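Local coordinates for methionine-binding lipoprotein MetQ (Bacillus subtilis subsp. subtilis, PDB 4GOT), which binds methionine and probably delivers it to the membrane-bound permease of the MetNPQ ABC importer, at residues N47-L50 / E54-A57; K77-G82 / G213-A218; K97-L102 / A127-L132. All coordinates share one frame; numbering follows the deposited sequence.

In the fold
Contacts 1 and 2 belong to the lobe built on the six-stranded mixed sheet; their centres lie about 12 Å apart, and they touch where Leu50 CD2 packs on Leu78 CD2 at 3.7 Å. Contact 3 lies on the opposite side of the chain's centre, beside the five-stranded sheet, its centre about 39 Å from that of contact 1 and 40 Å from that of contact 2. Along the chain, contact 1 closes first; contact 2 then spans a long excursion, within which contact 3 is nested, so the chain leaves the first lobe and returns to it. Methionine, seen here as selenomethionine, takes its pocket residues from both lobes.

Contact 1: N47-L50 / E54-A57; sequences NKAL and EVDA
Glu54 meets Ala49 through both backbone and side chain, and shows how a chain turning off a helix can be tied to the turn it has just left. Its N donates to Ala49 O at 3.0 Å with an N-H...O angle of 153°, tilted modestly from the carbonyl plane. Because CG of Glu54 is anti to its carbonyl carbon (chi1 -62°) and the chain runs extended beyond it, the carboxylate lies alongside the helix, with OE1 3.6 Å from Ala49 CB. No ion pair with Lys48 follows: NZ remains 6.0 Å from Glu54 OE2 and binds Asp52 instead.

Val55 comes next, laying CG2 against the helix backbone, 3.9 Å from Leu50 CA and 4.2 Å from Leu50 CB. The same methyl reaches Ala49 CB more loosely. The carbonyl oxygens of Val55 and Leu50 both accept from Arg211 NH1, so one guanidinium nitrogen clamps the end of the helix and the following loop together.

At Asp56 the backbone faces the contact while the carboxylate serves other parts of the fold, a salt bridge to Lys219 and a hydrogen bond from Val9 N. Leu50 meets this backbone: with CG anti to the backbone N (chi1 -177°), its CD1 is carried to 3.4 Å from Asp56 O, a packing contact against the peptide.

Ala57 completes the walk, its N 3.7 Å from Leu50 CD1. Here the backbone pairs with Val9 and Ala11, and strand 57-62 begins. Strand 34-38, helix 44-51 and strand 57-62 thus form a beta-alpha-beta crossover, with strand 7-12 lying between the two parallel strands, a construction characteristic of the alpha/beta lobes of periplasmic-type binding proteins.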
ATOM      1  N   ASN A  47       9.197   8.859   2.040  1.00 27.27           N
ATOM      2  CA  ASN A  47       9.512   9.884   1.030  1.00 26.92           C
ATOM      3  C   ASN A  47      10.418  10.964   1.577  1.00 28.99           C
ATOM      4  O   ASN A  47      11.286  11.493   0.855  1.00 29.19           O
ATOM      5  CB  ASN A  47       8.230  10.477   0.461  1.00 28.77           C
ATOM      6  CG  ASN A  47       7.593   9.558  -0.557  1.00 27.37           C
ATOM      7  OD1 ASN A  47       8.309   8.800  -1.251  1.00 27.41           O
ATOM      8  ND2 ASN A  47       6.266   9.599  -0.665  1.00 26.07           N
ATOM      9  N   LYS A  48      10.255  11.282   2.864  1.00 30.42           N
ATOM     10  CA  LYS A  48      11.160  12.223   3.531  1.00 30.76           C
ATOM     11  C   LYS A  48      12.613  11.731   3.509  1.00 30.78           C
ATOM     12  O   LYS A  48      13.537  12.512   3.199  1.00 30.41           O
ATOM     13  CB  LYS A  48      10.713  12.504   4.967  1.00 34.55           C
ATOM     14  CG  LYS A  48      11.555  13.575   5.662  1.00 37.16           C
ATOM     15  CD  LYS A  48      10.791  14.207   6.813  1.00 43.76           C
ATOM     16  CE  LYS A  48      11.298  15.600   7.126  1.00 49.27           C
ATOM     17  NZ  LYS A  48      12.768  15.563   7.333  1.00 54.92           N
ATOM     18  N   ALA A  49      12.815  10.449   3.820  1.00 28.56           N
ATOM     19  CA  ALA A  49      14.175   9.861   3.853  1.00 28.89           C
ATOM     20  C   ALA A  49      14.818   9.938   2.449  1.00 27.80           C
ATOM     21  O   ALA A  49      15.981  10.314   2.303  1.00 27.58           O
ATOM     22  CB  ALA A  49      14.128   8.420   4.389  1.00 25.83           C
ATOM     23  N   LEU A  50      14.024   9.634   1.413  1.00 26.63           N
ATOM     24  CA  LEU A  50      14.490   9.668   0.038  1.00 27.40           C
ATOM     25  C   LEU A  50      14.849  11.070  -0.379  1.00 28.36           C
ATOM     26  O   LEU A  50      15.945  11.307  -0.826  1.00 32.54           O
ATOM     27  CB  LEU A  50      13.409   9.110  -0.903  1.00 24.67           C
ATOM     28  CG  LEU A  50      13.670   8.959  -2.404  1.00 23.95           C
ATOM     29  CD1 LEU A  50      14.957   8.194  -2.706  1.00 23.42           C
ATOM     30  CD2 LEU A  50      12.428   8.309  -3.037  1.00 21.96           C
ATOM     31  N   GLU A  54      18.999  10.093   2.416  1.00 40.77           N
ATOM     32  CA  GLU A  54      19.424   9.034   3.357  1.00 41.95           C
ATOM     33  C   GLU A  54      19.312   7.668   2.705  1.00 37.67           C
ATOM     34  O   GLU A  54      19.906   6.719   3.162  1.00 34.25           O
ATOM     35  CB  GLU A  54      18.547   9.010   4.608  1.00 46.73           C
ATOM     36  CG  GLU A  54      18.579  10.270   5.443  1.00 50.79           C
ATOM     37  CD  GLU A  54      17.404  10.341   6.406  1.00 58.26           C
ATOM     38  OE1 GLU A  54      16.781   9.292   6.718  1.00 63.48           O
ATOM     39  OE2 GLU A  54      17.099  11.461   6.851  1.00 70.33           O
ATOM     40  N   VAL A  55      18.510   7.564   1.655  1.00 34.64           N
ATOM     41  CA  VAL A  55      18.393   6.308   0.910  1.00 33.39           C
ATOM     42  C   VAL A  55      18.402   6.630  -0.588  1.00 32.65           C
ATOM     43  O   VAL A  55      18.251   7.788  -0.984  1.00 31.93           O
ATOM     44  CB  VAL A  55      17.152   5.488   1.361  1.00 31.07           C
ATOM     45  CG1 VAL A  55      17.211   5.257   2.883  1.00 29.24           C
ATOM     46  CG2 VAL A  55      15.859   6.194   0.981  1.00 29.94           C
ATOM     47  N   ASP A  56      18.602   5.605  -1.400  1.00 34.35           N
ATOM     48  CA  ASP A  56      18.593   5.732  -2.873  1.00 34.86           C
ATOM     49  C   ASP A  56      17.176   5.534  -3.455  1.00 30.69           C
ATOM     50  O   ASP A  56      16.846   6.023  -4.541  1.00 32.85           O
ATOM     51  CB  ASP A  56      19.496   4.644  -3.512  1.00 38.12           C
ATOM     52  CG  ASP A  56      20.987   4.807  -3.188  1.00 44.48           C
ATOM     53  OD1 ASP A  56      21.605   5.709  -3.789  1.00 49.21           O
ATOM     54  OD2 ASP A  56      21.564   3.992  -2.407  1.00 40.54           O
ATOM     55  N   ALA A  57      16.351   4.805  -2.726  1.00 26.99           N
ATOM     56  CA  ALA A  57      15.042   4.381  -3.201  1.00 24.35           C
ATOM     57  C   ALA A  57      14.204   4.035  -1.985  1.00 23.75           C
ATOM     58  O   ALA A  57      14.733   3.815  -0.862  1.00 26.42           O
ATOM     59  CB  ALA A  57      15.180   3.185  -4.146  1.00 22.89           C
TER

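Contact 2: K77-G82 / G213-A218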
ATOM      1  N   LYS A  77      11.108  16.059  -5.029  1.00 40.33           N
ATOM      2  CA  LYS A  77      11.217  15.876  -6.482  1.00 38.97           C
ATOM      3  C   LYS A  77      11.516  14.394  -6.688  1.00 33.70           C
ATOM      4  O   LYS A  77      12.686  13.992  -6.770  1.00 33.54           O
ATOM      5  CB  LYS A  77      12.338  16.752  -7.074  1.00 43.42           C
ATOM      6  CG  LYS A  77      12.318  18.221  -6.674  1.00 49.03           C
ATOM      7  CD  LYS A  77      11.043  18.884  -7.152  1.00 54.61           C
ATOM      8  CE  LYS A  77      11.001  20.358  -6.769  1.00 59.23           C
ATOM      9  NZ  LYS A  77       9.612  20.877  -6.928  1.00 58.09           N
ATOM     10  N   LEU A  78      10.458  13.588  -6.677  1.00 29.62           N
ATOM     11  CA  LEU A  78      10.561  12.143  -6.711  1.00 29.87           C
ATOM     12  C   LEU A  78       9.946  11.621  -8.002  1.00 28.71           C
ATOM     13  O   LEU A  78       9.151  12.317  -8.639  1.00 30.19           O
ATOM     14  CB  LEU A  78       9.869  11.545  -5.489  1.00 29.27           C
ATOM     15  CG  LEU A  78      10.408  12.082  -4.154  1.00 29.70           C
ATOM     16  CD1 LEU A  78       9.697  11.420  -2.986  1.00 27.80           C
ATOM     17  CD2 LEU A  78      11.904  11.859  -4.112  1.00 29.97           C
ATOM     18  N   VAL A  79      10.329  10.407  -8.379  1.00 28.77           N
ATOM     19  CA  VAL A  79       9.811   9.751  -9.592  0.50 28.79           C
ATOM     20  C   VAL A  79       9.559   8.266  -9.309  1.00 27.57           C
ATOM     21  O   VAL A  79      10.255   7.637  -8.469  1.00 25.80           O
ATOM     22  CB  VAL A  79      10.782   9.909 -10.809  0.50 30.36           C
ATOM     23  CG1 VAL A  79      10.811  11.352 -11.321  0.50 30.19           C
ATOM     24  CG2 VAL A  79      12.191   9.429 -10.462  0.50 30.55           C
ATOM     25  N   ASN A  80       8.562   7.715 -10.000  1.00 29.11           N
ATOM     26  CA  ASN A  80       8.285   6.276 -10.033  1.00 27.61           C
ATOM     27  C   ASN A  80       9.361   5.601 -10.902  1.00 28.37           C
ATOM     28  O   ASN A  80       9.457   5.894 -12.087  1.00 32.77           O
ATOM     29  CB  ASN A  80       6.913   6.109 -10.670  1.00 30.84           C
ATOM     30  CG  ASN A  80       6.531   4.685 -10.919  1.00 30.10           C
ATOM     31  OD1 ASN A  80       7.108   3.753 -10.360  1.00 30.47           O
ATOM     32  ND2 ASN A  80       5.511   4.501 -11.744  1.00 32.02           N
ATOM     33  N   ALA A  81      10.151   4.703 -10.334  1.00 25.79           N
ATOM     34  CA  ALA A  81      11.107   3.927 -11.092  1.00 26.71           C
ATOM     35  C   ALA A  81      10.443   2.673 -11.701  1.00 28.29           C
ATOM     36  O   ALA A  81      11.043   2.060 -12.570  1.00 32.79           O
ATOM     37  CB  ALA A  81      12.290   3.505 -10.228  1.00 24.06           C
ATOM     38  N   GLY A  82       9.246   2.286 -11.236  1.00 30.47           N
ATOM     39  CA  GLY A  82       8.518   1.115 -11.771  1.00 29.14           C
ATOM     40  C   GLY A  82       7.703   0.347 -10.717  1.00 27.27           C
ATOM     41  O   GLY A  82       8.112   0.204  -9.552  1.00 24.02           O
ATOM     42  N   GLY A 213      15.731  12.247 -11.838  1.00 36.11           N
ATOM     43  CA  GLY A 213      17.042  12.131 -12.491  1.00 36.46           C
ATOM     44  C   GLY A 213      17.778  10.824 -12.197  1.00 34.13           C
ATOM     45  O   GLY A 213      18.832  10.614 -12.741  1.00 37.18           O
ATOM     46  N   GLU A 214      17.260   9.966 -11.329  1.00 33.19           N
ATOM     47  CA  GLU A 214      17.947   8.721 -10.956  1.00 34.03           C
ATOM     48  C   GLU A 214      17.290   7.432 -11.476  1.00 32.47           C
ATOM     49  O   GLU A 214      17.802   6.340 -11.256  1.00 32.81           O
ATOM     50  CB  GLU A 214      18.065   8.618  -9.440  1.00 35.71           C
ATOM     51  CG  GLU A 214      18.884   9.720  -8.762  1.00 41.30           C
ATOM     52  CD  GLU A 214      20.350   9.720  -9.178  1.00 49.82           C
ATOM     53  OE1 GLU A 214      20.944   8.625  -9.406  1.00 51.93           O
ATOM     54  OE2 GLU A 214      20.921  10.834  -9.287  1.00 67.24           O
ATOM     55  N   GLU A 215      16.172   7.555 -12.159  1.00 31.98           N
ATOM     56  CA  GLU A 215      15.366   6.391 -12.569  1.00 35.00           C
ATOM     57  C   GLU A 215      16.000   5.465 -13.631  1.00 37.53           C
ATOM     58  O   GLU A 215      15.648   4.285 -13.718  1.00 35.75           O
ATOM     59  CB  GLU A 215      13.942   6.845 -12.983  1.00 35.57           C
ATOM     60  CG  GLU A 215      13.792   7.700 -14.229  1.00 41.49           C
ATOM     61  CD  GLU A 215      13.813   9.214 -13.960  1.00 52.65           C
ATOM     62  OE1 GLU A 215      14.637   9.691 -13.130  1.00 45.27           O
ATOM     63  OE2 GLU A 215      12.997   9.935 -14.603  1.00 55.38           O
ATOM     64  N   ASP A 216      16.938   5.985 -14.427  1.00 36.67           N
ATOM     65  CA  ASP A 216      17.653   5.155 -15.398  1.00 37.48           C
ATOM     66  C   ASP A 216      19.056   4.806 -14.939  1.00 34.22           C
ATOM     67  O   ASP A 216      19.815   4.214 -15.709  1.00 34.31           O
ATOM     68  CB  ASP A 216      17.709   5.856 -16.776  1.00 45.50           C
ATOM     69  CG  ASP A 216      16.314   6.133 -17.354  1.00 53.57           C
ATOM     70  OD1 ASP A 216      15.605   5.135 -17.618  1.00 60.55           O
ATOM     71  OD2 ASP A 216      15.926   7.327 -17.519  1.00 58.41           O
ATOM     72  N   SER A 217      19.429   5.159 -13.710  1.00 32.36           N
ATOM     73  CA  SER A 217      20.774   4.802 -13.244  1.00 33.97           C
ATOM     74  C   SER A 217      20.987   3.266 -13.254  1.00 31.61           C
ATOM     75  O   SER A 217      20.040   2.484 -13.146  1.00 29.49           O
ATOM     76  CB  SER A 217      21.053   5.382 -11.857  1.00 35.02           C
ATOM     77  OG  SER A 217      20.329   4.688 -10.862  1.00 34.77           O
ATOM     78  N   ALA A 218      22.234   2.863 -13.425  1.00 32.67           N
ATOM     79  CA  ALA A 218      22.655   1.433 -13.436  1.00 34.12           C
ATOM     80  C   ALA A 218      22.108   0.649 -12.234  1.00 33.93           C
ATOM     81  O   ALA A 218      21.580  -0.436 -12.395  1.00 33.49           O
ATOM     82  CB  ALA A 218      24.184   1.330 -13.461  1.00 33.05           C
TER
HETATM   83  O   HOH W   1      13.642   2.362 -13.618  1.00 40.81           O
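Beyond the antiparallel pairing of strands 78-86 and 206-211, the chain folds Glu215 back over Val79 before entering helix 218-227. The loop responsible contains a type I beta turn from Glu214 to Ser217, closed by Ser217 N donating to Glu214 O at 3.2 Å, and Ser217 then takes the N-cap position of the helix. It exemplifies a strand-to-helix connection that stays close to the neighbouring strand.

The side chains of Val79 and Glu215 cross at about a right angle. In the Val79 conformer described, one of two modelled, CG2 of Val79 lies 3.6 Å from Glu215 OE1 and 4.0 Å from Glu215 CB, so one methyl touches both the base and the carboxylate end of the bent chain. Glu215 owes this shape to its torsions: CG sits between the backbone N and the carbonyl carbon (chi1 67°), and a sharp bend at chi2 (-92°) brings the carboxylate back toward Gly213, whose N makes a weak hydrogen bond to OE1.

On the strand, Asn80 forms an Asx turn, its OD1 accepting from Gly82 N at 2.7 Å; the donor stands well above the carbonyl plane, 51° out of it. Next to this turn the two backbones are joined through solvent: a single water donates to Ala81 O at 2.8 Å and to Glu215 O at 2.8 Å.

Contact 3: K97-L102 / A127-L132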
ATOM      1  N   LYS A  97     -19.842 -10.618   9.854  1.00 45.11           N
ATOM      2  CA  LYS A  97     -19.318 -11.602   8.910  1.00 49.89           C
ATOM      3  C   LYS A  97     -19.198 -11.043   7.491  1.00 43.91           C
ATOM      4  O   LYS A  97     -18.399 -11.521   6.683  1.00 42.60           O
ATOM      5  CB  LYS A  97     -20.237 -12.837   8.912  1.00 60.69           C
ATOM      6  CG  LYS A  97     -19.511 -14.146   8.660  1.00 76.46           C
ATOM      7  CD  LYS A  97     -18.516 -14.488   9.766  1.00 87.06           C
ATOM      8  CE  LYS A  97     -17.790 -15.797   9.438  1.00104.06           C
ATOM      9  NZ  LYS A  97     -16.724 -16.126  10.430  1.00113.08           N
ATOM     10  N   SER A  98     -19.989 -10.022   7.196  1.00 41.30           N
ATOM     11  CA  SER A  98     -19.940  -9.368   5.893  1.00 39.65           C
ATOM     12  C   SER A  98     -20.523  -7.951   5.953  1.00 37.31           C
ATOM     13  O   SER A  98     -21.182  -7.580   6.907  1.00 37.66           O
ATOM     14  CB  SER A  98     -20.695 -10.214   4.849  1.00 40.34           C
ATOM     15  OG  SER A  98     -22.029 -10.205   5.162  1.00 41.59           O
ATOM     16  N   LEU A  99     -20.279  -7.152   4.924  1.00 36.70           N
ATOM     17  CA  LEU A  99     -20.740  -5.762   4.947  1.00 38.24           C
ATOM     18  C   LEU A  99     -22.283  -5.666   4.856  1.00 41.26           C
ATOM     19  O   LEU A  99     -22.878  -4.728   5.401  1.00 46.52           O
ATOM     20  CB  LEU A  99     -20.060  -4.918   3.830  1.00 38.10           C
ATOM     21  CG  LEU A  99     -18.559  -4.658   3.769  1.00 36.17           C
ATOM     22  CD1 LEU A  99     -18.223  -4.086   2.382  1.00 35.67           C
ATOM     23  CD2 LEU A  99     -18.082  -3.739   4.916  1.00 32.67           C
ATOM     24  N   LYS A 100     -22.927  -6.643   4.214  1.00 43.18           N
ATOM     25  CA  LYS A 100     -24.394  -6.642   4.083  1.00 46.03           C
ATOM     26  C   LYS A 100     -25.085  -6.708   5.456  1.00 47.76           C
ATOM     27  O   LYS A 100     -26.277  -6.374   5.584  1.00 45.08           O
ATOM     28  CB  LYS A 100     -24.856  -7.817   3.209  1.00 49.03           C
ATOM     29  CG  LYS A 100     -24.379  -9.183   3.711  1.00 53.15           C
ATOM     30  CD  LYS A 100     -25.324 -10.346   3.431  1.00 56.60           C
ATOM     31  CE  LYS A 100     -25.061 -11.008   2.096  1.00 60.21           C
ATOM     32  NZ  LYS A 100     -26.230 -11.870   1.693  1.00 67.25           N
ATOM     33  N   ASP A 101     -24.328  -7.133   6.478  1.00 47.92           N
ATOM     34  CA  ASP A 101     -24.885  -7.415   7.811  1.00 48.97           C
ATOM     35  C   ASP A 101     -24.762  -6.218   8.746  1.00 48.76           C
ATOM     36  O   ASP A 101     -25.379  -6.221   9.800  1.00 49.95           O
ATOM     37  CB  ASP A 101     -24.218  -8.655   8.443  1.00 47.84           C
ATOM     38  CG  ASP A 101     -24.630  -9.979   7.766  1.00 51.65           C
ATOM     39  OD1 ASP A 101     -25.592 -10.015   6.969  1.00 49.68           O
ATOM     40  OD2 ASP A 101     -23.992 -11.013   8.054  1.00 55.87           O
ATOM     41  N   LEU A 102     -23.970  -5.208   8.367  1.00 44.76           N
ATOM     42  CA  LEU A 102     -23.833  -3.997   9.175  1.00 44.39           C
ATOM     43  C   LEU A 102     -25.189  -3.321   9.355  1.00 44.73           C
ATOM     44  O   LEU A 102     -26.016  -3.296   8.424  1.00 47.73           O
ATOM     45  CB  LEU A 102     -22.829  -2.997   8.565  1.00 44.77           C
ATOM     46  CG  LEU A 102     -21.364  -3.426   8.366  1.00 42.78           C
ATOM     47  CD1 LEU A 102     -20.631  -2.407   7.489  1.00 38.50           C
ATOM     48  CD2 LEU A 102     -20.663  -3.668   9.697  1.00 39.65           C
ATOM     49  N   ALA A 127     -19.763  -2.623  -2.614  1.00 43.74           N
ATOM     50  CA  ALA A 127     -20.618  -3.438  -1.685  1.00 44.47           C
ATOM     51  C   ALA A 127     -22.098  -3.009  -1.634  1.00 45.56           C
ATOM     52  O   ALA A 127     -22.925  -3.720  -1.065  1.00 44.98           O
ATOM     53  CB  ALA A 127     -20.035  -3.469  -0.258  1.00 41.39           C
ATOM     54  N   GLY A 128     -22.429  -1.876  -2.263  1.00 47.08           N
ATOM     55  CA  GLY A 128     -23.792  -1.325  -2.275  1.00 44.84           C
ATOM     56  C   GLY A 128     -24.191  -0.559  -1.010  1.00 43.48           C
ATOM     57  O   GLY A 128     -25.351  -0.281  -0.807  1.00 41.57           O
ATOM     58  N   LEU A 129     -23.237  -0.200  -0.152  1.00 41.60           N
ATOM     59  CA  LEU A 129     -23.562   0.538   1.065  1.00 43.50           C
ATOM     60  C   LEU A 129     -23.712   2.047   0.836  1.00 46.08           C
ATOM     61  O   LEU A 129     -24.486   2.658   1.539  1.00 52.84           O
ATOM     62  CB  LEU A 129     -22.498   0.314   2.142  1.00 41.85           C
ATOM     63  CG  LEU A 129     -22.221  -1.113   2.614  1.00 42.33           C
ATOM     64  CD1 LEU A 129     -21.157  -1.058   3.695  1.00 42.26           C
ATOM     65  CD2 LEU A 129     -23.485  -1.773   3.117  1.00 42.49           C
ATOM     66  N   ILE A 130     -22.932   2.637  -0.086  1.00 44.76           N
ATOM     67  CA  ILE A 130     -22.964   4.083  -0.398  1.00 43.00           C
ATOM     68  C   ILE A 130     -22.929   4.318  -1.905  1.00 44.45           C
ATOM     69  O   ILE A 130     -22.624   3.402  -2.670  1.00 44.08           O
ATOM     70  CB  ILE A 130     -21.785   4.863   0.246  1.00 41.34           C
ATOM     71  CG1 ILE A 130     -20.427   4.419  -0.322  1.00 39.42           C
ATOM     72  CG2 ILE A 130     -21.825   4.726   1.757  1.00 39.77           C
ATOM     73  CD1 ILE A 130     -19.263   5.310   0.090  1.00 38.00           C
ATOM     74  N   THR A 131     -23.282   5.525  -2.337  1.00 46.37           N
ATOM     75  CA  THR A 131     -23.015   5.936  -3.721  1.00 46.59           C
ATOM     76  C   THR A 131     -22.116   7.180  -3.641  1.00 44.74           C
ATOM     77  O   THR A 131     -22.237   7.994  -2.708  1.00 44.74           O
ATOM     78  CB  THR A 131     -24.266   6.234  -4.563  1.00 49.04           C
ATOM     79  OG1 THR A 131     -24.866   7.415  -4.060  1.00 55.18           O
ATOM     80  CG2 THR A 131     -25.312   5.102  -4.540  1.00 50.55           C
ATOM     81  N   LEU A 132     -21.170   7.267  -4.586  1.00 42.11           N
ATOM     82  CA  LEU A 132     -20.257   8.396  -4.721  1.00 41.13           C
ATOM     83  C   LEU A 132     -20.682   9.217  -5.932  1.00 41.72           C
ATOM     84  O   LEU A 132     -21.249   8.668  -6.895  1.00 46.97           O
ATOM     85  CB  LEU A 132     -18.804   7.918  -4.872  1.00 39.47           C
ATOM     86  CG  LEU A 132     -18.120   7.328  -3.634  1.00 39.37           C
ATOM     87  CD1 LEU A 132     -16.852   6.614  -4.077  1.00 37.23           C
ATOM     88  CD2 LEU A 132     -17.806   8.373  -2.562  1.00 39.35           C
TER
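The carbonyl oxygen of Leu99 accepts from Leu102 N at 3.2 Å inside a 3-10 turn, and Leu129 CD2 packs against the same oxygen at 3.8 Å. Facing this turn is a Schellman motif that ends helix 117-126, where Gly128 adopts positive phi (80°) and sends the chain toward the small antiparallel sheet of strands 131-132 and 146-148. The pair illustrates how two irregular pieces of chain can be fitted together mainly by aliphatic side chains.

With CG of Leu129 anti to its carbonyl carbon (chi1 -59°), CD1 of Leu129 touches both leucines of the turn, lying 4.0 Å from Leu99 CB and 4.1 Å from Leu102 CD1. The side chains of Leu102 and Leu129 cross at about a right angle. Leu124 and Leu153 also pack on Leu129, joining it to the helix and to a further loop, while the carbonyl oxygen of Leu102 accepts from Lys151 NZ. The fit is tight beside Gly128: Leu99 CD1 stands just 3.3 Å from Ala127 CB, closer than usual for two carbons.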